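Local coordinates for protein omega-class glutathione S-transferase (PDB 3WD6) that binds glutathione and probably catalyses glutathione transfer and the glutathione-dependent reduction of dehydroascorbate, at residues L48-I53 with P104-L109; S73-V78 with T88-L93; I136-D141 with E236-K241; A154-Q159 with P202-L207. One frame throughout, in Å; residues are numbered along the deposited sequence.

How the contacts relate
The chain first builds its thioredoxin-like N-terminal domain, where contact 1 closes a loop from the end of helix 39-51 to the segment after helix 92-102. Contact 2 is nested inside that loop; it joins the turn ahead of strand 80-82 to the edge strand 87-90 and the start of helix 92-102, and it holds part of the glutathione pocket. The helical part follows. Contact 3 brings the end of helix 127-138 against the end of helix 228-240, and contact 4, nested within it, ties helix 145-165 to the start of helix 206-216. The outer contacts 1 and 3 follow in series, on opposite sides of the chain's centre.

Contact 1 (L48-I53 with P104-L109); sequences LNAKQI and PKRPLL. With EDO (1,2-ethanediol), chain H.
Lys-51 lays its aliphatic chain obliquely across Leu-108, with CD 3.9 Å from Leu-108 CD1. Beyond that carbon the chain bends at chi3 (81°) and again at chi4, which swings the ammonium back onto the backbone of 104-109. There Lys-51 NZ donates to Lys-105 O at 2.8 Å, with a C=O...N angle of 150°, and to Arg-106 O at 2.8 Å, this time from well above the carbonyl plane. Outside the two segments NZ also bonds Tyr-103 O and forms a salt bridge with Asp-100 OD1, so four oxygens grip a largely buried ammonium. A methionine here would probably leave these carbonyls and the Asp-100 carboxylate without their cation. Arg-106 folds over the last helical turn: its CG rests 3.5 Å from Ala-50 O, and Ala-50 CB lies over one face of the guanidinium. A water accepts from Arg-106 NE and donates to Ala-50 O, while Arg-106 NH1 reaches Pro-175 O. The helix side of the contact ends in a Schellman motif at Gln-52, closing the first helix of the thioredoxin-like domain against the segment that leads toward the helical domain.

Contact 2 (S73-V78 with T88-L93); sequences SAFAKV and TIYESL. With GSH (glutathione), chain J.
Tyr-90 drives the edge of its ring into the face of Phe-75, a T-shaped pair with planes at 79° in which Tyr-90 CE2 sits 3.8 Å above the centre of the Phe-75 ring. Tyr-90 CG takes the crowded position between backbone N and carbonyl carbon (chi1 39°), and one face of its ring lies under the Ser-73 to Ala-74 peptide, Ala-74 N being 3.6 Å above it toward the rim. Ser-73 OG, near Tyr-90 CB, donates to Lys-77 O at 2.6 Å and ties the type I turn to the residues after it. Glu-91 starts away from this turn but bends at chi2 (-62°), and its carboxylate comes back, OE2 lying in plane at the edge of Phe-75, 3.5 Å from CD2. Glu-91 OE1 takes glutathione N1 at 2.8 Å. Val-78 N and O bond the tripeptide backbone, and Ser-92 N and OG its glutamyl carboxylate. Glu-91 thus pairs with a probably charged amino group, while OE2 faces the slightly positive C-H rim of Phe-75.

Contact 3 (I136-D141 with E236-K241); sequences ILKFSD and EAYTKK
Lys-138 and Tyr-238 run side by side and point the same way, the lysine's methylenes following the ring, with Lys-138 CG 3.8 Å from Tyr-238 CD2. On its other flank Lys-138 sets CB 3.7 Å above the centre of the Phe-139 ring. Leu-137 crosses Tyr-238 obliquely; with CG anti to the backbone N (chi1 -164°), it brings CG to 3.9 Å from Tyr-238 CB, and its CD2 lies over one face of the ring. The tyrosine ring also meets that of Phe-234, their planes at about 55°. An alanine in place of Lys-138 would probably expose the CD2-CE2 side of Tyr-238, opening a gap beside the ring and leaving it freer to turn. Leu-137 also brings its carbonyl O to 3.6 Å from Tyr-238 CB. No hydrogen bond joins segments 136-141 and 236-241, the latter finished by a Schellman motif at Lys-241. Cohesion therefore rests on apolar packing, while the Lys-138 side chain, about 6 Å from glutathione, may add positive potential near that site.

Contact 4 (A154-Q159 with P202-L207); sequences ALDFIQ and PSKYSL
Tyr-205 OH donates to Asp-156 OD1 at 2.6 Å, meeting that oxygen from above the carboxylate plane, which is turned only 10° from the plane of the ring. The bond belongs to the all-helical C-terminal domain of the glutathione transferase fold, where helix 145-165 packs against the start of helix 206-216; Tyr-205 holds the N-cap position of the latter. His-152 O is a second, weaker acceptor for the same hydroxyl. Leu-155 adds apolar support, its CB lying 3.6 Å from Tyr-205 CE1, and the hydrophobic patch extends to Leu-200. One turn on, Gln-159 reaches across with an extended chain, CG anti to the backbone N (chi1 -169°). Its amide plane is turned 19° from that of the ring, though the two side chains do not run parallel. NE2 donates to Lys-204 O at 3.0 Å, whereas OE1 accepts from Leu-208 N in the first turn of the helix. The stem of the glutamine also packs on Leu-207, Gln-159 CG lying 4.0 Å from Leu-207 CB.

Contact 1 (L48-I53 with P104-L109)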
loop_
_atom_site.group_PDB
_atom_site.type_symbol
_atom_site.label_atom_id
_atom_site.label_comp_id
_atom_site.label_asym_id
_atom_site.label_seq_id
_atom_site.Cartn_x
_atom_site.Cartn_y
_atom_site.Cartn_z
ATOM N N LEU A 48 7.279 -3.373 7.378
ATOM C CA LEU A 48 7.565 -4.441 8.339
ATOM C C LEU A 48 8.296 -5.611 7.675
ATOM O O LEU A 48 9.255 -6.162 8.253
ATOM C CB LEU A 48 6.288 -4.928 9.010
ATOM C CG LEU A 48 5.587 -3.930 9.928
ATOM C CD1 LEU A 48 4.187 -4.420 10.208
ATOM C CD2 LEU A 48 6.344 -3.768 11.223
ATOM N N ASN A 49 7.858 -5.997 6.471
ATOM C CA ASN A 49 8.555 -7.065 5.746
ATOM C C ASN A 49 10.002 -6.716 5.445
ATOM O O ASN A 49 10.911 -7.486 5.746
ATOM C CB ASN A 49 7.847 -7.405 4.434
ATOM C CG ASN A 49 6.506 -8.093 4.648
ATOM O OD1 ASN A 49 6.091 -8.350 5.788
ATOM N ND2 ASN A 49 5.814 -8.391 3.544
ATOM N N ALA A 50 10.216 -5.555 4.835
ATOM C CA ALA A 50 11.551 -5.186 4.386
ATOM C C ALA A 50 12.535 -5.124 5.567
ATOM O O ALA A 50 13.724 -5.507 5.437
ATOM C CB ALA A 50 11.509 -3.856 3.633
ATOM N N LYS A 51 12.033 -4.656 6.717
ATOM C CA LYS A 51 12.871 -4.470 7.908
ATOM C C LYS A 51 12.966 -5.754 8.728
ATOM O O LYS A 51 13.730 -5.839 9.694
ATOM C CB LYS A 51 12.361 -3.293 8.777
ATOM C CG LYS A 51 12.383 -1.932 8.055
ATOM C CD LYS A 51 11.758 -0.814 8.912
ATOM C CE LYS A 51 12.712 -0.253 9.951
ATOM N NZ LYS A 51 13.977 0.315 9.348
ATOM N N GLN A 52 12.192 -6.758 8.333
ATOM C CA GLN A 52 12.225 -8.056 9.005
ATOM C C GLN A 52 11.826 -7.951 10.470
ATOM O O GLN A 52 12.383 -8.647 11.322
ATOM C CB GLN A 52 13.619 -8.669 8.913
ATOM C CG GLN A 52 14.216 -8.582 7.521
ATOM C CD GLN A 52 14.478 -9.941 6.917
ATOM O OE1 GLN A 52 15.628 -10.296 6.644
ATOM N NE2 GLN A 52 13.409 -10.719 6.706
ATOM N N ILE A 53 10.879 -7.061 10.756
ATOM C CA ILE A 53 10.287 -6.951 12.078
ATOM C C ILE A 53 9.221 -8.029 12.251
ATOM O O ILE A 53 8.317 -8.166 11.411
ATOM C CB ILE A 53 9.628 -5.584 12.236
ATOM C CG1 ILE A 53 10.713 -4.496 12.303
ATOM C CG2 ILE A 53 8.711 -5.553 13.466
ATOM C CD1 ILE A 53 10.278 -3.131 11.705
ATOM N N PRO A 104 16.337 0.414 13.737
ATOM C CA PRO A 104 17.419 1.053 12.965
ATOM C C PRO A 104 17.899 0.227 11.755
ATOM O O PRO A 104 18.359 0.793 10.769
ATOM C CB PRO A 104 18.561 1.181 13.999
ATOM C CG PRO A 104 18.357 -0.026 14.920
ATOM C CD PRO A 104 16.825 -0.210 14.994
ATOM N N LYS A 105 17.816 -1.089 11.823
ATOM C CA LYS A 105 18.239 -1.887 10.676
ATOM C C LYS A 105 17.359 -1.686 9.443
ATOM O O LYS A 105 16.148 -1.460 9.552
ATOM C CB LYS A 105 18.336 -3.370 11.046
ATOM C CG LYS A 105 19.482 -3.632 12.013
ATOM C CD LYS A 105 19.520 -5.079 12.461
ATOM C CE LYS A 105 20.238 -5.174 13.796
ATOM N NZ LYS A 105 20.447 -6.598 14.204
ATOM N N ARG A 106 17.991 -1.778 8.274
ATOM C CA ARG A 106 17.319 -1.543 7.000
ATOM C C ARG A 106 16.540 -0.210 7.027
ATOM O O ARG A 106 15.317 -0.183 6.935
ATOM C CB ARG A 106 16.396 -2.726 6.662
ATOM C CG ARG A 106 15.777 -2.656 5.276
ATOM C CD ARG A 106 16.757 -3.127 4.202
ATOM N NE ARG A 106 16.069 -3.434 2.938
ATOM C CZ ARG A 106 15.600 -2.505 2.100
ATOM N NH1 ARG A 106 14.984 -2.873 0.968
ATOM N NH2 ARG A 106 15.752 -1.206 2.401
ATOM N N PRO A 107 17.255 0.908 7.172
ATOM C CA PRO A 107 16.550 2.202 7.234
ATOM C C PRO A 107 15.823 2.517 5.919
ATOM O O PRO A 107 16.430 2.447 4.839
ATOM C CB PRO A 107 17.681 3.213 7.473
ATOM C CG PRO A 107 18.931 2.530 6.943
ATOM C CD PRO A 107 18.727 1.051 7.197
ATOM N N LEU A 108 14.538 2.856 6.013
ATOM C CA LEU A 108 13.749 3.153 4.825
ATOM C C LEU A 108 13.924 4.594 4.358
ATOM O O LEU A 108 13.961 4.868 3.150
ATOM C CB LEU A 108 12.274 2.844 5.078
ATOM C CG LEU A 108 12.078 1.365 5.406
ATOM C CD1 LEU A 108 10.616 1.045 5.697
ATOM C CD2 LEU A 108 12.641 0.496 4.266
ATOM N N LEU A 109 14.027 5.510 5.316
ATOM C CA LEU A 109 14.184 6.915 4.989
ATOM C C LEU A 109 15.668 7.283 4.963
ATOM O O LEU A 109 16.436 6.872 5.847
ATOM C CB LEU A 109 13.420 7.787 5.995
ATOM C CG LEU A 109 11.897 7.912 5.782
ATOM C CD1 LEU A 109 11.165 8.391 7.034
ATOM C CD2 LEU A 109 11.575 8.836 4.596
HETATM C C1 EDO H . 8.971 -10.343 7.908
HETATM O O1 EDO H . 8.880 -9.171 8.753
HETATM C C2 EDO H . 7.632 -11.095 7.868
HETATM O O2 EDO H . 7.412 -11.716 6.587
HETATM O O HOH W 1 14.655 -6.383 2.907
#

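Contact 2 (S73-V78 with T88-L93)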
loop_
_atom_site.group_PDB
_atom_site.type_symbol
_atom_site.label_atom_id
_atom_site.label_comp_id
_atom_site.label_asym_id
_atom_site.label_seq_id
_atom_site.Cartn_x
_atom_site.Cartn_y
_atom_site.Cartn_z
ATOM N N SER A 73 -7.897 2.339 16.525
ATOM C CA SER A 73 -7.687 3.250 15.396
ATOM C C SER A 73 -8.772 4.344 15.369
ATOM O O SER A 73 -9.870 4.152 14.832
ATOM C CB SER A 73 -7.665 2.455 14.077
ATOM O OG SER A 73 -7.143 3.228 13.006
ATOM N N ALA A 74 -8.451 5.495 15.945
ATOM C CA ALA A 74 -9.448 6.528 16.211
ATOM C C ALA A 74 -10.329 6.920 15.014
ATOM O O ALA A 74 -11.517 7.216 15.194
ATOM C CB ALA A 74 -8.787 7.767 16.836
ATOM N N PHE A 75 -9.772 6.938 13.806
ATOM C CA PHE A 75 -10.569 7.355 12.647
ATOM C C PHE A 75 -11.325 6.203 11.999
ATOM O O PHE A 75 -11.830 6.341 10.876
ATOM C CB PHE A 75 -9.698 8.039 11.597
ATOM C CG PHE A 75 -8.813 9.119 12.152
ATOM C CD1 PHE A 75 -9.183 9.817 13.303
ATOM C CD2 PHE A 75 -7.600 9.436 11.526
ATOM C CE1 PHE A 75 -8.365 10.813 13.820
ATOM C CE2 PHE A 75 -6.774 10.429 12.037
ATOM C CZ PHE A 75 -7.155 11.117 13.188
ATOM N N ALA A 76 -11.413 5.076 12.703
ATOM C CA ALA A 76 -12.003 3.853 12.138
ATOM C C ALA A 76 -11.381 3.436 10.783
ATOM O O ALA A 76 -12.057 2.896 9.907
ATOM C CB ALA A 76 -13.538 3.967 12.038
ATOM N N LYS A 77 -10.080 3.663 10.640
ATOM C CA LYS A 77 -9.372 3.290 9.422
ATOM C C LYS A 77 -8.298 2.242 9.668
ATOM O O LYS A 77 -7.886 2.012 10.827
ATOM C CB LYS A 77 -8.740 4.523 8.773
ATOM C CG LYS A 77 -9.740 5.410 8.056
ATOM C CD LYS A 77 -9.127 6.758 7.720
ATOM C CE LYS A 77 -10.181 7.699 7.169
ATOM N NZ LYS A 77 -9.632 9.066 6.916
ATOM N N VAL A 78 -7.861 1.608 8.575
ATOM C CA VAL A 78 -6.626 0.810 8.580
ATOM C C VAL A 78 -5.603 1.524 7.701
ATOM O O VAL A 78 -5.984 2.266 6.789
ATOM C CB VAL A 78 -6.854 -0.621 8.049
ATOM C CG1 VAL A 78 -7.618 -1.462 9.070
ATOM C CG2 VAL A 78 -7.578 -0.587 6.703
ATOM N N THR A 88 -1.369 2.399 20.395
ATOM C CA THR A 88 -1.473 2.221 18.963
ATOM C C THR A 88 -1.126 3.468 18.184
ATOM O O THR A 88 -1.285 4.599 18.678
ATOM C CB THR A 88 -2.886 1.814 18.553
ATOM O OG1 THR A 88 -3.787 2.876 18.895
ATOM C CG2 THR A 88 -3.290 0.493 19.235
ATOM N N ILE A 89 -0.675 3.243 16.951
ATOM C CA ILE A 89 -0.408 4.313 15.997
ATOM C C ILE A 89 -1.236 4.022 14.747
ATOM O O ILE A 89 -1.380 2.856 14.348
ATOM C CB ILE A 89 1.081 4.315 15.593
ATOM C CG1 ILE A 89 1.963 4.507 16.819
ATOM C CG2 ILE A 89 1.361 5.412 14.577
ATOM C CD1 ILE A 89 1.926 5.910 17.324
ATOM N N TYR A 90 -1.769 5.061 14.118
ATOM C CA TYR A 90 -2.474 4.873 12.858
ATOM C C TYR A 90 -2.107 5.988 11.904
ATOM O O TYR A 90 -1.358 6.899 12.276
ATOM C CB TYR A 90 -3.985 4.790 13.064
ATOM C CG TYR A 90 -4.501 5.757 14.105
ATOM C CD1 TYR A 90 -4.471 5.433 15.455
ATOM C CD2 TYR A 90 -5.025 6.987 13.738
ATOM C CE1 TYR A 90 -4.943 6.311 16.412
ATOM C CE2 TYR A 90 -5.498 7.875 14.689
ATOM C CZ TYR A 90 -5.452 7.529 16.026
ATOM O OH TYR A 90 -5.920 8.415 16.968
ATOM N N GLU A 91 -2.649 5.916 10.687
ATOM C CA GLU A 91 -2.178 6.719 9.554
ATOM C C GLU A 91 -0.923 6.067 8.992
ATOM O O GLU A 91 0.135 6.078 9.629
ATOM C CB GLU A 91 -1.933 8.183 9.921
ATOM C CG GLU A 91 -3.217 8.956 10.169
ATOM C CD GLU A 91 -4.090 9.014 8.933
ATOM O OE1 GLU A 91 -3.597 9.459 7.865
ATOM O OE2 GLU A 91 -5.275 8.611 9.029
ATOM N N SER A 92 -1.068 5.482 7.802
ATOM C CA SER A 92 -0.058 4.607 7.232
ATOM C C SER A 92 1.349 5.203 7.250
ATOM O O SER A 92 2.297 4.533 7.675
ATOM C CB SER A 92 -0.454 4.212 5.811
ATOM O OG SER A 92 -0.454 5.332 4.950
ATOM N N LEU A 93 1.485 6.448 6.789
ATOM C CA LEU A 93 2.797 7.092 6.747
ATOM C C LEU A 93 3.320 7.400 8.144
ATOM O O LEU A 93 4.537 7.447 8.374
ATOM C CB LEU A 93 2.756 8.374 5.911
ATOM C CG LEU A 93 2.507 8.183 4.406
ATOM C CD1 LEU A 93 2.591 9.521 3.674
ATOM C CD2 LEU A 93 3.511 7.163 3.815
HETATM N N1 GSH J . -4.752 8.487 5.452
HETATM C CA1 GSH J . -4.961 7.107 5.908
HETATM C C1 GSH J . -3.667 6.300 5.924
HETATM O O11 GSH J . -3.498 5.320 6.737
HETATM O O12 GSH J . -2.724 6.636 5.125
HETATM C CB1 GSH J . -6.016 6.463 5.019
HETATM C CG1 GSH J . -6.221 4.985 5.121
HETATM C CD1 GSH J . -7.507 4.467 4.528
HETATM O OE1 GSH J . -8.175 5.135 3.746
HETATM N N2 GSH J . -7.977 3.161 4.879
HETATM C CA2 GSH J . -9.248 2.726 4.289
HETATM C C2 GSH J . -10.257 2.604 5.410
HETATM O O2 GSH J . -9.906 2.092 6.467
HETATM C CB2 GSH J . -9.075 1.398 3.643
HETATM S SG2 GSH J . -8.310 1.325 2.064
HETATM N N3 GSH J . -11.613 3.073 5.222
HETATM C CA3 GSH J . -12.587 2.947 6.307
HETATM C C3 GSH J . -14.001 2.828 5.898
HETATM O O31 GSH J . -14.359 1.867 5.165
HETATM O O32 GSH J . -14.837 3.679 6.293
#

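Contact 3 (I136-D141 with E236-K241)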
loop_
_atom_site.group_PDB
_atom_site.type_symbol
_atom_site.label_atom_id
_atom_site.label_comp_id
_atom_site.label_asym_id
_atom_site.label_seq_id
_atom_site.Cartn_x
_atom_site.Cartn_y
_atom_site.Cartn_z
ATOM N N ILE A 136 -11.886 5.269 -10.579
ATOM C CA ILE A 136 -12.230 4.240 -11.555
ATOM C C ILE A 136 -12.925 3.082 -10.863
ATOM O O ILE A 136 -13.856 2.473 -11.394
ATOM C CB ILE A 136 -10.984 3.718 -12.260
ATOM C CG1 ILE A 136 -10.448 4.799 -13.206
ATOM C CG2 ILE A 136 -11.291 2.419 -12.994
ATOM C CD1 ILE A 136 -9.340 4.327 -14.130
ATOM N N LEU A 137 -12.468 2.805 -9.653
ATOM C CA LEU A 137 -12.995 1.717 -8.854
ATOM C C LEU A 137 -14.425 1.956 -8.347
ATOM O O LEU A 137 -15.241 1.042 -8.403
ATOM C CB LEU A 137 -12.054 1.437 -7.675
ATOM C CG LEU A 137 -12.243 0.109 -6.951
ATOM C CD1 LEU A 137 -11.986 -1.050 -7.896
ATOM C CD2 LEU A 137 -11.330 0.034 -5.732
ATOM N N LYS A 138 -14.731 3.167 -7.869
ATOM C CA LYS A 138 -15.991 3.416 -7.135
ATOM C C LYS A 138 -16.907 4.508 -7.701
ATOM O O LYS A 138 -18.074 4.603 -7.304
ATOM C CB LYS A 138 -15.712 3.743 -5.651
ATOM C CG LYS A 138 -15.067 2.620 -4.843
ATOM C CD LYS A 138 -15.345 2.810 -3.347
ATOM C CE LYS A 138 -14.407 1.963 -2.484
ATOM N NZ LYS A 138 -14.625 2.169 -1.017
ATOM N N PHE A 139 -16.378 5.345 -8.594
ATOM C CA PHE A 139 -17.146 6.457 -9.168
ATOM C C PHE A 139 -16.807 6.587 -10.646
ATOM O O PHE A 139 -16.648 7.695 -11.165
ATOM C CB PHE A 139 -16.831 7.771 -8.430
ATOM C CG PHE A 139 -16.603 7.599 -6.937
ATOM C CD1 PHE A 139 -17.666 7.346 -6.072
ATOM C CD2 PHE A 139 -15.319 7.687 -6.402
ATOM C CE1 PHE A 139 -17.448 7.180 -4.697
ATOM C CE2 PHE A 139 -15.093 7.526 -5.027
ATOM C CZ PHE A 139 -16.156 7.272 -4.176
ATOM N N SER A 140 -16.719 5.439 -11.314
ATOM C CA SER A 140 -16.070 5.325 -12.622
ATOM C C SER A 140 -16.655 6.245 -13.683
ATOM O O SER A 140 -15.953 6.684 -14.597
ATOM C CB SER A 140 -16.104 3.870 -13.116
ATOM O OG SER A 140 -15.510 3.756 -14.403
ATOM N N ASP A 141 -17.945 6.530 -13.563
ATOM C CA ASP A 141 -18.629 7.354 -14.552
ATOM C C ASP A 141 -18.112 8.792 -14.532
ATOM O O ASP A 141 -18.076 9.462 -15.569
ATOM C CB ASP A 141 -20.147 7.313 -14.319
ATOM C CG ASP A 141 -20.704 5.898 -14.385
ATOM O OD1 ASP A 141 -20.060 5.036 -15.027
ATOM O OD2 ASP A 141 -21.776 5.647 -13.794
ATOM N N GLU A 236 -13.981 -6.263 -8.834
ATOM C CA GLU A 236 -15.247 -6.441 -9.533
ATOM C C GLU A 236 -16.418 -6.073 -8.622
ATOM O O GLU A 236 -17.308 -5.326 -9.031
ATOM C CB GLU A 236 -15.393 -7.863 -10.087
ATOM C CG GLU A 236 -16.521 -8.020 -11.099
ATOM C CD GLU A 236 -16.381 -7.085 -12.312
ATOM O OE1 GLU A 236 -16.604 -5.854 -12.167
ATOM O OE2 GLU A 236 -16.052 -7.584 -13.417
ATOM N N ALA A 237 -16.400 -6.561 -7.383
ATOM C CA ALA A 237 -17.456 -6.225 -6.434
ATOM C C ALA A 237 -17.755 -4.731 -6.417
ATOM O O ALA A 237 -18.915 -4.335 -6.404
ATOM C CB ALA A 237 -17.115 -6.709 -5.032
ATOM N N TYR A 238 -16.715 -3.904 -6.418
ATOM C CA TYR A 238 -16.906 -2.460 -6.327
ATOM C C TYR A 238 -17.595 -1.890 -7.551
ATOM O O TYR A 238 -18.509 -1.060 -7.442
ATOM C CB TYR A 238 -15.571 -1.743 -6.095
ATOM C CG TYR A 238 -15.043 -1.936 -4.698
ATOM C CD1 TYR A 238 -14.324 -3.071 -4.363
ATOM C CD2 TYR A 238 -15.284 -0.995 -3.705
ATOM C CE1 TYR A 238 -13.844 -3.264 -3.070
ATOM C CE2 TYR A 238 -14.808 -1.174 -2.407
ATOM C CZ TYR A 238 -14.087 -2.311 -2.092
ATOM O OH TYR A 238 -13.610 -2.498 -0.799
ATOM N N THR A 239 -17.149 -2.333 -8.720
ATOM C CA THR A 239 -17.660 -1.802 -9.975
ATOM C C THR A 239 -19.123 -2.224 -10.173
ATOM O O THR A 239 -19.873 -1.601 -10.942
ATOM C CB THR A 239 -16.752 -2.219 -11.158
ATOM O OG1 THR A 239 -15.411 -1.757 -10.911
ATOM C CG2 THR A 239 -17.264 -1.634 -12.481
ATOM N N LYS A 240 -19.531 -3.267 -9.450
ATOM C CA LYS A 240 -20.916 -3.720 -9.483
ATOM C C LYS A 240 -21.706 -3.196 -8.283
ATOM O O LYS A 240 -22.927 -3.353 -8.217
ATOM C CB LYS A 240 -20.969 -5.243 -9.538
ATOM C CG LYS A 240 -20.516 -5.813 -10.872
ATOM C CD LYS A 240 -20.522 -7.340 -10.841
ATOM C CE LYS A 240 -20.007 -7.912 -12.155
ATOM N NZ LYS A 240 -19.708 -9.378 -12.059
ATOM N N LYS A 241 -21.000 -2.567 -7.347
ATOM C CA LYS A 241 -21.606 -2.071 -6.111
ATOM C C LYS A 241 -21.978 -3.226 -5.167
ATOM O O LYS A 241 -22.827 -3.078 -4.283
ATOM C CB LYS A 241 -22.830 -1.195 -6.421
ATOM C CG LYS A 241 -22.590 -0.108 -7.486
ATOM C CD LYS A 241 -21.968 1.154 -6.889
ATOM C CE LYS A 241 -21.677 2.194 -7.970
ATOM N NZ LYS A 241 -21.936 3.595 -7.506
#

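Contact 4 (A154-Q159 with P202-L207)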
loop_
_atom_site.group_PDB
_atom_site.type_symbol
_atom_site.label_atom_id
_atom_site.label_comp_id
_atom_site.label_asym_id
_atom_site.label_seq_id
_atom_site.Cartn_x
_atom_site.Cartn_y
_atom_site.Cartn_z
ATOM N N ALA A 154 1.758 12.462 -12.988
ATOM C CA ALA A 154 2.234 11.755 -11.818
ATOM C C ALA A 154 3.300 10.743 -12.237
ATOM O O ALA A 154 4.414 10.730 -11.693
ATOM C CB ALA A 154 1.069 11.074 -11.104
ATOM N N LEU A 155 2.962 9.904 -13.213
ATOM C CA LEU A 155 3.901 8.903 -13.695
ATOM C C LEU A 155 5.165 9.567 -14.260
ATOM O O LEU A 155 6.282 9.147 -13.936
ATOM C CB LEU A 155 3.243 8.019 -14.749
ATOM C CG LEU A 155 1.937 7.355 -14.295
ATOM C CD1 LEU A 155 1.281 6.641 -15.463
ATOM C CD2 LEU A 155 2.177 6.399 -13.126
ATOM N N ASP A 156 4.986 10.604 -15.086
ATOM C CA ASP A 156 6.116 11.307 -15.679
ATOM C C ASP A 156 7.099 11.744 -14.602
ATOM O O ASP A 156 8.315 11.532 -14.722
ATOM C CB ASP A 156 5.659 12.541 -16.478
ATOM C CG ASP A 156 4.875 12.181 -17.731
ATOM O OD1 ASP A 156 4.989 11.028 -18.211
ATOM O OD2 ASP A 156 4.141 13.064 -18.246
ATOM N N PHE A 157 6.565 12.370 -13.558
ATOM C CA PHE A 157 7.393 12.947 -12.506
ATOM C C PHE A 157 8.183 11.843 -11.823
ATOM O O PHE A 157 9.400 11.965 -11.626
ATOM C CB PHE A 157 6.527 13.688 -11.488
ATOM C CG PHE A 157 7.305 14.314 -10.365
ATOM C CD1 PHE A 157 7.820 15.596 -10.495
ATOM C CD2 PHE A 157 7.506 13.633 -9.166
ATOM C CE1 PHE A 157 8.531 16.197 -9.464
ATOM C CE2 PHE A 157 8.224 14.230 -8.123
ATOM C CZ PHE A 157 8.734 15.524 -8.273
ATOM N N ILE A 158 7.494 10.758 -11.479
ATOM C CA ILE A 158 8.133 9.659 -10.769
ATOM C C ILE A 158 9.224 8.987 -11.617
ATOM O O ILE A 158 10.371 8.838 -11.170
ATOM C CB ILE A 158 7.100 8.654 -10.271
ATOM C CG1 ILE A 158 6.171 9.359 -9.277
ATOM C CG2 ILE A 158 7.797 7.467 -9.621
ATOM C CD1 ILE A 158 5.035 8.495 -8.751
ATOM N N GLN A 159 8.875 8.618 -12.848
ATOM C CA GLN A 159 9.858 8.085 -13.779
ATOM C C GLN A 159 11.077 8.992 -13.898
ATOM O O GLN A 159 12.210 8.511 -13.871
ATOM C CB GLN A 159 9.247 7.868 -15.157
ATOM C CG GLN A 159 10.130 7.065 -16.108
ATOM C CD GLN A 159 9.342 6.598 -17.316
ATOM O OE1 GLN A 159 9.274 5.390 -17.628
ATOM N NE2 GLN A 159 8.728 7.551 -17.999
ATOM N N PRO A 202 4.410 1.591 -23.792
ATOM C CA PRO A 202 5.705 0.990 -23.444
ATOM C C PRO A 202 6.935 1.760 -23.926
ATOM O O PRO A 202 8.019 1.495 -23.426
ATOM C CB PRO A 202 5.653 -0.392 -24.117
ATOM C CG PRO A 202 4.209 -0.616 -24.451
ATOM C CD PRO A 202 3.628 0.738 -24.699
ATOM N N SER A 203 6.808 2.670 -24.882
ATOM C CA SER A 203 7.969 3.491 -25.213
ATOM C C SER A 203 8.136 4.595 -24.159
ATOM O O SER A 203 9.197 4.703 -23.502
ATOM C CB SER A 203 7.877 4.070 -26.634
ATOM O OG SER A 203 6.883 5.082 -26.738
ATOM N N LYS A 204 7.079 5.390 -23.980
ATOM C CA LYS A 204 7.062 6.450 -22.975
ATOM C C LYS A 204 7.430 5.951 -21.562
ATOM O O LYS A 204 8.207 6.589 -20.840
ATOM C CB LYS A 204 5.687 7.123 -22.952
ATOM C CG LYS A 204 5.686 8.509 -22.302
ATOM C CD LYS A 204 4.385 9.266 -22.605
ATOM C CE LYS A 204 4.521 10.743 -22.227
ATOM N NZ LYS A 204 3.215 11.476 -22.280
ATOM N N TYR A 205 6.907 4.794 -21.173
ATOM C CA TYR A 205 7.055 4.376 -19.795
ATOM C C TYR A 205 7.916 3.133 -19.608
ATOM O O TYR A 205 7.791 2.421 -18.603
ATOM C CB TYR A 205 5.675 4.243 -19.129
ATOM C CG TYR A 205 4.977 5.584 -19.011
ATOM C CD1 TYR A 205 5.395 6.526 -18.075
ATOM C CD2 TYR A 205 3.922 5.923 -19.853
ATOM C CE1 TYR A 205 4.761 7.758 -17.959
ATOM C CE2 TYR A 205 3.287 7.159 -19.749
ATOM C CZ TYR A 205 3.710 8.071 -18.799
ATOM O OH TYR A 205 3.088 9.298 -18.687
ATOM N N SER A 206 8.819 2.891 -20.549
ATOM C CA SER A 206 9.626 1.685 -20.476
ATOM C C SER A 206 10.471 1.627 -19.196
ATOM O O SER A 206 10.677 0.559 -18.630
ATOM C CB SER A 206 10.504 1.517 -21.723
ATOM O OG SER A 206 11.726 2.215 -21.583
ATOM N N LEU A 207 10.960 2.768 -18.732
ATOM C CA LEU A 207 11.778 2.754 -17.530
ATOM C C LEU A 207 10.909 2.415 -16.319
ATOM O O LEU A 207 11.311 1.632 -15.451
ATOM C CB LEU A 207 12.472 4.098 -17.320
ATOM C CG LEU A 207 13.369 4.102 -16.075
ATOM C CD1 LEU A 207 14.525 3.114 -16.248
ATOM C CD2 LEU A 207 13.882 5.506 -15.763
#